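Local coordinates for protein mariner Mos1 transposase (Drosophila mauritiana, PDB 4MDB) that moves the Mos1 transposon by cut-and-paste transposition, its catalytic domain using divalent metal ions for DNA cleavage and joining, with raltegravir bound at the active site, at residues G68-W76 / Y85-V94; V75-I83 / D199-H207. The protein carries 1 engineered substitution. One frame throughout, in Å; residues are numbered along the deposited sequence.

Contact 1 (G68-W76 / Y85-V94); sequences GKKTMLCVW and YELLKPGETV. Unlike the reference sequence in segment 85-94: Pro90 (reference Arg).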
loop_
_atom_site.group_PDB
_atom_site.type_symbol
_atom_site.label_atom_id
_atom_site.label_comp_id
_atom_site.label_asym_id
_atom_site.label_seq_id
_atom_site.Cartn_x
_atom_site.Cartn_y
_atom_site.Cartn_z
ATOM N N GLY A 68 22.404 -6.266 -13.424
ATOM C CA GLY A 68 22.209 -6.895 -12.112
ATOM C C GLY A 68 21.827 -5.873 -11.013
ATOM O O GLY A 68 22.084 -6.106 -9.841
ATOM N N LYS A 69 21.192 -4.766 -11.391
ATOM C CA LYS A 69 20.845 -3.725 -10.427
ATOM C C LYS A 69 19.324 -3.621 -10.229
ATOM O O LYS A 69 18.538 -4.111 -11.042
ATOM C CB LYS A 69 21.415 -2.368 -10.848
ATOM C CG LYS A 69 22.875 -2.175 -10.444
ATOM C CD LYS A 69 23.315 -0.737 -10.632
ATOM C CE LYS A 69 24.351 -0.322 -9.601
ATOM N NZ LYS A 69 24.537 1.155 -9.659
ATOM N N LYS A 70 18.948 -2.995 -9.119
ATOM C CA LYS A 70 17.539 -2.818 -8.785
ATOM C C LYS A 70 17.313 -1.589 -7.959
ATOM O O LYS A 70 18.170 -1.168 -7.190
ATOM C CB LYS A 70 17.024 -4.060 -8.095
ATOM C CG LYS A 70 17.783 -4.376 -6.829
ATOM C CD LYS A 70 17.361 -5.692 -6.202
ATOM C CE LYS A 70 18.057 -5.907 -4.877
ATOM N NZ LYS A 70 17.317 -6.945 -4.133
ATOM N N THR A 71 16.100 -1.034 -8.079
ATOM C CA THR A 71 15.683 0.138 -7.368
ATOM C C THR A 71 14.338 -0.205 -6.688
ATOM O O THR A 71 13.541 -0.915 -7.226
ATOM C CB THR A 71 15.505 1.352 -8.305
ATOM O OG1 THR A 71 14.909 2.441 -7.611
ATOM C CG2 THR A 71 14.656 0.984 -9.528
ATOM N N MET A 72 14.161 0.295 -5.489
ATOM C CA MET A 72 12.932 0.071 -4.780
ATOM C C MET A 72 11.943 1.185 -5.098
ATOM O O MET A 72 12.215 2.379 -4.935
ATOM C CB MET A 72 13.194 0.033 -3.299
ATOM C CG MET A 72 12.075 -0.609 -2.528
ATOM S SD MET A 72 12.402 -0.823 -0.775
ATOM C CE MET A 72 13.724 -2.001 -0.945
ATOM N N LEU A 73 10.775 0.753 -5.522
ATOM C CA LEU A 73 9.608 1.633 -5.657
ATOM C C LEU A 73 8.906 1.612 -4.319
ATOM O O LEU A 73 8.550 0.515 -3.806
ATOM C CB LEU A 73 8.710 1.204 -6.750
ATOM C CG LEU A 73 7.337 1.838 -6.905
ATOM C CD1 LEU A 73 7.421 3.305 -7.251
ATOM C CD2 LEU A 73 6.583 1.084 -7.926
ATOM N N CYS A 74 8.582 2.805 -3.821
ATOM C CA CYS A 74 7.788 2.975 -2.596
ATOM C C CYS A 74 6.627 3.841 -3.027
ATOM O O CYS A 74 6.841 4.969 -3.441
ATOM C CB CYS A 74 8.583 3.677 -1.554
ATOM S SG CYS A 74 10.205 2.892 -1.209
ATOM N N VAL A 75 5.414 3.347 -2.923
ATOM C CA VAL A 75 4.316 4.150 -3.467
ATOM C C VAL A 75 3.133 4.106 -2.524
ATOM O O VAL A 75 2.830 3.078 -1.921
ATOM C CB VAL A 75 3.928 3.631 -4.897
ATOM C CG1 VAL A 75 3.592 2.137 -4.868
ATOM C CG2 VAL A 75 2.731 4.324 -5.477
ATOM N N TRP A 76 2.388 5.191 -2.547
ATOM C CA TRP A 76 1.182 5.381 -1.725
ATOM C C TRP A 76 0.065 5.928 -2.593
ATOM O O TRP A 76 0.302 6.776 -3.419
ATOM C CB TRP A 76 1.400 6.277 -0.514
ATOM C CG TRP A 76 2.444 5.801 0.407
ATOM C CD1 TRP A 76 2.260 5.001 1.504
ATOM C CD2 TRP A 76 3.870 5.949 0.274
ATOM N NE1 TRP A 76 3.465 4.689 2.095
ATOM C CE2 TRP A 76 4.457 5.303 1.367
ATOM C CE3 TRP A 76 4.702 6.662 -0.628
ATOM C CZ2 TRP A 76 5.848 5.252 1.545
ATOM C CZ3 TRP A 76 6.079 6.594 -0.457
ATOM C CH2 TRP A 76 6.614 5.906 0.624
ATOM N N TYR A 85 5.114 8.885 -4.663
ATOM C CA TYR A 85 6.052 7.731 -4.681
ATOM C C TYR A 85 7.491 8.169 -4.712
ATOM O O TYR A 85 7.813 9.317 -5.091
ATOM C CB TYR A 85 5.747 6.801 -5.853
ATOM C CG TYR A 85 6.262 7.232 -7.225
ATOM C CD1 TYR A 85 5.483 8.005 -8.076
ATOM C CD2 TYR A 85 7.516 6.819 -7.675
ATOM C CE1 TYR A 85 5.942 8.380 -9.337
ATOM C CE2 TYR A 85 8.003 7.215 -8.917
ATOM C CZ TYR A 85 7.212 7.967 -9.753
ATOM O OH TYR A 85 7.699 8.368 -10.968
ATOM N N GLU A 86 8.335 7.261 -4.253
ATOM C CA GLU A 86 9.810 7.413 -4.380
ATOM C C GLU A 86 10.398 6.199 -5.034
ATOM O O GLU A 86 9.939 5.058 -4.821
ATOM C CB GLU A 86 10.430 7.663 -3.015
ATOM C CG GLU A 86 10.061 8.969 -2.350
ATOM C CD GLU A 86 10.748 9.185 -1.028
ATOM O OE1 GLU A 86 11.612 8.317 -0.660
ATOM O OE2 GLU A 86 10.389 10.144 -0.276
ATOM N N LEU A 87 11.426 6.432 -5.863
ATOM C CA LEU A 87 12.207 5.372 -6.437
ATOM C C LEU A 87 13.607 5.557 -5.815
ATOM O O LEU A 87 14.242 6.658 -5.869
ATOM C CB LEU A 87 12.154 5.445 -7.942
ATOM C CG LEU A 87 12.744 4.289 -8.743
ATOM C CD1 LEU A 87 11.892 3.009 -8.735
ATOM C CD2 LEU A 87 13.046 4.726 -10.156
ATOM N N LEU A 88 14.036 4.558 -5.080
ATOM C CA LEU A 88 15.252 4.705 -4.295
ATOM C C LEU A 88 16.449 4.480 -5.243
ATOM O O LEU A 88 16.339 3.823 -6.275
ATOM C CB LEU A 88 15.282 3.757 -3.098
ATOM C CG LEU A 88 14.772 4.160 -1.694
ATOM C CD1 LEU A 88 13.642 5.155 -1.662
ATOM C CD2 LEU A 88 14.459 2.981 -0.774
ATOM N N LYS A 89 17.581 5.031 -4.843
ATOM C CA LYS A 89 18.791 4.874 -5.610
ATOM C C LYS A 89 19.185 3.415 -5.580
ATOM O O LYS A 89 18.974 2.709 -4.577
ATOM C CB LYS A 89 19.873 5.808 -5.078
ATOM C CG LYS A 89 19.472 7.273 -5.234
ATOM C CD LYS A 89 20.595 8.143 -5.773
ATOM C CE LYS A 89 21.736 8.272 -4.769
ATOM N NZ LYS A 89 21.313 8.927 -3.494
ATOM N N PRO A 90 19.736 2.938 -6.692
ATOM C CA PRO A 90 19.939 1.511 -6.871
ATOM C C PRO A 90 20.564 0.796 -5.689
ATOM O O PRO A 90 21.523 1.283 -5.102
ATOM C CB PRO A 90 20.816 1.448 -8.123
ATOM C CG PRO A 90 20.292 2.580 -8.952
ATOM C CD PRO A 90 19.864 3.654 -7.975
ATOM N N GLY A 91 19.952 -0.325 -5.301
ATOM C CA GLY A 91 20.437 -1.147 -4.211
ATOM C C GLY A 91 20.031 -0.718 -2.801
ATOM O O GLY A 91 20.051 -1.539 -1.908
ATOM N N GLU A 92 19.653 0.553 -2.616
ATOM C CA GLU A 92 19.321 1.119 -1.287
ATOM C C GLU A 92 17.912 0.674 -0.845
ATOM O O GLU A 92 17.016 0.435 -1.660
ATOM C CB GLU A 92 19.624 2.641 -1.247
ATOM C CG GLU A 92 18.580 3.672 -0.819
ATOM C CD GLU A 92 18.957 5.097 -1.298
ATOM O OE1 GLU A 92 20.179 5.400 -1.317
ATOM O OE2 GLU A 92 18.060 5.913 -1.687
ATOM N N THR A 93 17.785 0.494 0.458
ATOM C CA THR A 93 16.663 -0.172 1.073
ATOM C C THR A 93 15.953 0.888 1.938
ATOM O O THR A 93 16.514 1.939 2.223
ATOM C CB THR A 93 17.243 -1.328 1.944
ATOM O OG1 THR A 93 16.279 -2.372 2.085
ATOM C CG2 THR A 93 17.748 -0.822 3.299
ATOM N N VAL A 94 14.704 0.631 2.295
ATOM C CA VAL A 94 13.982 1.414 3.316
ATOM C C VAL A 94 14.287 0.984 4.757
ATOM O O VAL A 94 13.981 -0.126 5.174
ATOM C CB VAL A 94 12.470 1.242 3.116
ATOM C CG1 VAL A 94 11.690 1.944 4.223
ATOM C CG2 VAL A 94 12.108 1.785 1.737
HETATM O O HOH W 1 16.798 0.897 -4.242
#
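Met72 N and the carbonyl oxygens of Lys89 and Glu92 grip one water: Met72 N donates to it at 3.0 Å and the water donates to both carbonyls. It thus bridges one strand of a beta hairpin to the turn that follows the other. The strands, 69-76 and 85-87, run antiparallel at 176° as the outer part of the RNase H-like sheet. Cys74 and Glu86 form a hydrogen-bonded pair, with Cys74 N to Glu86 O at 2.8 Å and Glu86 N to Cys74 O at 2.9 Å. The ladder continues from Leu88 N to Met72 O at 2.8 Å and outlasts the regular strand: Gly91 N reaches Lys70 O at 2.7 Å, within a type II turn from Lys89 to Glu92 that contains Pro90, an Arg in the reference sequence. Thr71 OG1 also faces Leu88 O, but so closely that the length is doubtful.

The two faces differ. Leu73, Val75, Tyr85 and Leu87 turn toward helices 162-175 and 183-196; there Leu73 CD1 meets Tyr85 CD2 at 3.5 Å, while Tyr85 OH bonds Asp191. On the face of Cys74 and Glu86, the Glu86 carboxylate is held by Tyr84 OH at OE2 and by Gln102 NE2 of helix 96-113 at OE1. In one of two modelled conformers, Met72 has CG opposite the N (chi1 -162°) and bends at SD (chi3 -66°), which lays CE alongside Thr93. Val94 arrives across this chain, its CG2 lying 3.7 Å from Cys74 SG.

Contact 2 (V75-I83 / D199-H207); sequences VWWDQSGVI and DEFYWRGIH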
loop_
_atom_site.group_PDB
_atom_site.type_symbol
_atom_site.label_atom_id
_atom_site.label_comp_id
_atom_site.label_asym_id
_atom_site.label_seq_id
_atom_site.Cartn_x
_atom_site.Cartn_y
_atom_site.Cartn_z
ATOM N N VAL A 75 5.414 3.347 -2.923
ATOM C CA VAL A 75 4.316 4.150 -3.467
ATOM C C VAL A 75 3.133 4.106 -2.524
ATOM O O VAL A 75 2.830 3.078 -1.921
ATOM C CB VAL A 75 3.928 3.631 -4.897
ATOM C CG1 VAL A 75 3.592 2.137 -4.868
ATOM C CG2 VAL A 75 2.731 4.324 -5.477
ATOM N N TRP A 76 2.388 5.191 -2.547
ATOM C CA TRP A 76 1.182 5.381 -1.725
ATOM C C TRP A 76 0.065 5.928 -2.593
ATOM O O TRP A 76 0.302 6.776 -3.419
ATOM C CB TRP A 76 1.400 6.277 -0.514
ATOM C CG TRP A 76 2.444 5.801 0.407
ATOM C CD1 TRP A 76 2.260 5.001 1.504
ATOM C CD2 TRP A 76 3.870 5.949 0.274
ATOM N NE1 TRP A 76 3.465 4.689 2.095
ATOM C CE2 TRP A 76 4.457 5.303 1.367
ATOM C CE3 TRP A 76 4.702 6.662 -0.628
ATOM C CZ2 TRP A 76 5.848 5.252 1.545
ATOM C CZ3 TRP A 76 6.079 6.594 -0.457
ATOM C CH2 TRP A 76 6.614 5.906 0.624
ATOM N N TRP A 77 -1.150 5.437 -2.354
ATOM C CA TRP A 77 -2.282 5.703 -3.226
ATOM C C TRP A 77 -3.599 5.536 -2.536
ATOM O O TRP A 77 -3.658 4.974 -1.449
ATOM C CB TRP A 77 -2.214 4.874 -4.476
ATOM C CG TRP A 77 -2.254 3.360 -4.249
ATOM C CD1 TRP A 77 -1.250 2.604 -3.749
ATOM C CD2 TRP A 77 -3.344 2.463 -4.516
ATOM N NE1 TRP A 77 -1.632 1.278 -3.710
ATOM C CE2 TRP A 77 -2.896 1.154 -4.198
ATOM C CE3 TRP A 77 -4.617 2.613 -5.036
ATOM C CZ2 TRP A 77 -3.737 0.025 -4.343
ATOM C CZ3 TRP A 77 -5.411 1.521 -5.236
ATOM C CH2 TRP A 77 -4.978 0.224 -4.886
ATOM N N ASP A 78 -4.663 6.058 -3.144
ATOM C CA ASP A 78 -6.002 5.891 -2.659
ATOM C C ASP A 78 -6.957 5.698 -3.826
ATOM O O ASP A 78 -6.529 5.420 -4.940
ATOM C CB ASP A 78 -6.356 7.038 -1.712
ATOM C CG ASP A 78 -6.579 8.394 -2.474
ATOM O OD1 ASP A 78 -6.467 8.401 -3.700
ATOM O OD2 ASP A 78 -7.046 9.360 -1.827
ATOM N N GLN A 79 -8.261 5.787 -3.576
ATOM C CA GLN A 79 -9.217 5.415 -4.578
ATOM C C GLN A 79 -9.220 6.436 -5.712
ATOM O O GLN A 79 -9.848 6.138 -6.738
ATOM C CB GLN A 79 -10.626 5.326 -3.967
ATOM C CG GLN A 79 -11.103 6.625 -3.432
ATOM C CD GLN A 79 -12.562 6.558 -3.062
ATOM O OE1 GLN A 79 -12.958 5.695 -2.292
ATOM N NE2 GLN A 79 -13.356 7.480 -3.580
ATOM N N SER A 80 -8.508 7.551 -5.572
ATOM C CA SER A 80 -8.457 8.617 -6.583
ATOM C C SER A 80 -7.200 8.564 -7.429
ATOM O O SER A 80 -7.093 9.306 -8.396
ATOM C CB SER A 80 -8.585 9.968 -5.923
ATOM O OG SER A 80 -9.878 10.043 -5.297
ATOM N N GLY A 81 -6.257 7.737 -7.036
ATOM C CA GLY A 81 -4.958 7.652 -7.738
ATOM C C GLY A 81 -3.744 7.647 -6.843
ATOM O O GLY A 81 -3.823 7.629 -5.653
ATOM N N VAL A 82 -2.576 7.641 -7.465
ATOM C CA VAL A 82 -1.332 7.714 -6.766
ATOM C C VAL A 82 -1.104 9.061 -6.105
ATOM O O VAL A 82 -1.228 10.128 -6.804
ATOM C CB VAL A 82 -0.158 7.333 -7.740
ATOM C CG1 VAL A 82 1.153 7.604 -7.075
ATOM C CG2 VAL A 82 -0.352 5.893 -8.199
ATOM N N ILE A 83 -0.790 9.085 -4.829
ATOM C CA ILE A 83 -0.548 10.299 -4.070
ATOM C C ILE A 83 0.914 10.734 -4.172
ATOM O O ILE A 83 1.237 11.902 -4.421
ATOM C CB ILE A 83 -1.066 10.169 -2.622
ATOM C CG1 ILE A 83 -2.591 9.879 -2.629
ATOM C CG2 ILE A 83 -0.775 11.407 -1.772
ATOM C CD1 ILE A 83 -3.117 9.202 -1.383
ATOM N N ASP A 199 -9.271 6.818 -13.122
ATOM C CA ASP A 199 -9.663 6.911 -11.723
ATOM C C ASP A 199 -10.349 5.602 -11.288
ATOM O O ASP A 199 -10.173 5.132 -10.163
ATOM C CB ASP A 199 -10.603 8.131 -11.470
ATOM C CG ASP A 199 -9.920 9.484 -11.653
ATOM O OD1 ASP A 199 -8.681 9.605 -11.751
ATOM O OD2 ASP A 199 -10.651 10.506 -11.658
ATOM N N GLU A 200 -11.103 4.976 -12.189
ATOM C CA GLU A 200 -11.886 3.795 -11.870
ATOM C C GLU A 200 -11.005 2.586 -11.472
ATOM O O GLU A 200 -11.409 1.763 -10.649
ATOM C CB GLU A 200 -12.755 3.452 -13.092
ATOM C CG GLU A 200 -13.856 4.484 -13.427
ATOM C CD GLU A 200 -13.424 5.893 -14.036
ATOM O OE1 GLU A 200 -14.144 6.861 -13.838
ATOM O OE2 GLU A 200 -12.411 6.090 -14.727
ATOM N N PHE A 201 -9.826 2.467 -12.065
ATOM C CA PHE A 201 -8.907 1.378 -11.730
ATOM C C PHE A 201 -8.476 1.483 -10.264
ATOM O O PHE A 201 -8.390 0.452 -9.571
ATOM C CB PHE A 201 -7.671 1.540 -12.607
ATOM C CG PHE A 201 -6.504 0.705 -12.206
ATOM C CD1 PHE A 201 -6.377 -0.606 -12.636
ATOM C CD2 PHE A 201 -5.526 1.216 -11.351
ATOM C CE1 PHE A 201 -5.251 -1.336 -12.283
ATOM C CE2 PHE A 201 -4.432 0.476 -10.996
ATOM C CZ PHE A 201 -4.327 -0.821 -11.421
ATOM N N TYR A 202 -8.195 2.706 -9.806
ATOM C CA TYR A 202 -7.764 2.925 -8.413
ATOM C C TYR A 202 -8.910 2.667 -7.458
ATOM O O TYR A 202 -8.760 1.979 -6.413
ATOM C CB TYR A 202 -7.169 4.316 -8.238
ATOM C CG TYR A 202 -5.900 4.472 -9.014
ATOM C CD1 TYR A 202 -4.723 3.886 -8.582
ATOM C CD2 TYR A 202 -5.862 5.169 -10.233
ATOM C CE1 TYR A 202 -3.537 3.992 -9.279
ATOM C CE2 TYR A 202 -4.660 5.303 -10.913
ATOM C CZ TYR A 202 -3.500 4.730 -10.458
ATOM O OH TYR A 202 -2.282 4.893 -11.174
ATOM N N TRP A 203 -10.096 3.183 -7.847
ATOM C CA TRP A 203 -11.297 2.977 -7.059
ATOM C C TRP A 203 -11.590 1.461 -6.881
ATOM O O TRP A 203 -11.802 1.017 -5.766
ATOM C CB TRP A 203 -12.485 3.711 -7.673
ATOM C CG TRP A 203 -13.726 3.752 -6.861
ATOM C CD1 TRP A 203 -14.060 4.708 -5.950
ATOM C CD2 TRP A 203 -14.723 2.788 -6.811
ATOM N NE1 TRP A 203 -15.259 4.404 -5.348
ATOM C CE2 TRP A 203 -15.678 3.205 -5.841
ATOM C CE3 TRP A 203 -14.927 1.607 -7.478
ATOM C CZ2 TRP A 203 -16.813 2.463 -5.569
ATOM C CZ3 TRP A 203 -16.124 0.855 -7.176
ATOM C CH2 TRP A 203 -16.971 1.264 -6.240
ATOM N N ARG A 204 -11.568 0.726 -7.958
ATOM C CA ARG A 204 -11.824 -0.720 -7.873
ATOM C C ARG A 204 -10.850 -1.441 -6.927
ATOM O O ARG A 204 -11.236 -2.316 -6.135
ATOM C CB ARG A 204 -11.842 -1.343 -9.268
ATOM C CG ARG A 204 -13.085 -0.997 -10.103
ATOM C CD ARG A 204 -13.126 -1.856 -11.390
ATOM N NE ARG A 204 -12.121 -1.401 -12.327
ATOM C CZ ARG A 204 -12.338 -0.511 -13.300
ATOM N NH1 ARG A 204 -13.559 0.001 -13.499
ATOM N NH2 ARG A 204 -11.322 -0.143 -14.091
ATOM N N GLY A 205 -9.577 -1.103 -7.001
ATOM C CA GLY A 205 -8.608 -1.771 -6.193
ATOM C C GLY A 205 -8.866 -1.640 -4.707
ATOM O O GLY A 205 -8.749 -2.594 -3.945
ATOM N N ILE A 206 -9.300 -0.462 -4.292
ATOM C CA ILE A 206 -9.599 -0.203 -2.898
ATOM C C ILE A 206 -10.948 -0.861 -2.552
ATOM O O ILE A 206 -11.120 -1.455 -1.472
ATOM C CB ILE A 206 -9.699 1.316 -2.619
ATOM C CG1 ILE A 206 -8.323 2.047 -2.813
ATOM C CG2 ILE A 206 -10.220 1.662 -1.229
ATOM C CD1 ILE A 206 -7.197 1.562 -1.917
ATOM N N HIS A 207 -11.938 -0.717 -3.419
ATOM C CA HIS A 207 -13.285 -1.257 -3.084
ATOM C C HIS A 207 -13.439 -2.787 -3.259
ATOM O O HIS A 207 -14.489 -3.351 -2.908
ATOM C CB HIS A 207 -14.341 -0.397 -3.819
ATOM C CG HIS A 207 -14.456 0.979 -3.232
ATOM N ND1 HIS A 207 -15.454 1.344 -2.368
ATOM C CD2 HIS A 207 -13.654 2.067 -3.336
ATOM C CE1 HIS A 207 -15.293 2.586 -1.983
ATOM N NE2 HIS A 207 -14.198 3.051 -2.555
#
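Tyr202 presents one ring face to Gly81, whose CA stands 3.7 Å from the ring centroid in a CH-pi contact, while Phe201 CD2 of the same helix lies over the opposite face. Trp77 comes to the edge of the phenol, CE3 to Tyr202 CD1 measuring 3.8 Å. On the indole of Trp77, Ile206 CD1 sits over the six-membered ring, 4.1 Å from its centroid, and Tyr202 O and Gly205 C lie at the edge, Tyr202 O being 3.6 Å from CZ3. Further out, the rings of Trp203 and His207, one helical turn apart, overlap at their rims, and Gln79 NE2 lies at the Trp203 edge.

The motif is a helix laid across the end of a beta hairpin: the axes of strand 75-78 and helix 199-207 cross at -90°, 8.9 Å apart. A type I turn from Asp78 to Gly81 links the strands, and Asp78 OD1 accepts from Ser80 N at 2.9 Å, an Asx turn. Gln79, with CG lodged between its backbone N and carbonyl carbon (chi1 62°), extends alongside Trp203. Its OE1 receives the contact's one direct hydrogen bond, from His207 NE2 at 2.9 Å. The bond is nearly straight at 175° and lies in the imidazole plane, yet it meets OE1 from well above the amide carbonyl plane.

Outside partners fix the polar ends: Trp77 NE1 bonds Ser163 OG, Tyr202 OH bonds Phe194 O, and Asp78 OD2 forms a salt bridge with Arg114. Trp77 also packs on Pro162 and Leu167 of helix 162-175 and, with Ile206, on Thr34 of strand 32-42, so the hairpin end is set between that helix, helix 199-207 and the neighbouring strand.

Contacts 1 and 2 lie along one hairpin, their centres 21 Å apart. They share Val75 and Trp76: contact 1 ties the strands together toward the open end, and contact 2 anchors the turn end to helix 199-207. Both have residues close to the active site. Strand 69-78 pairs with strand 32-42, which carries the metal ligand Asp36; the side chain of Val75 is about 6 Å from that of Asp36, and that of Trp77 about 7 Å. The Trp77 side chain is also about 8 Å from that of Asp164. From contact 1, the Met72 side chain lies about 8 Å from a magnesium ion and 9 Å from raltegravir; these residues are near the metal site without being its ligands.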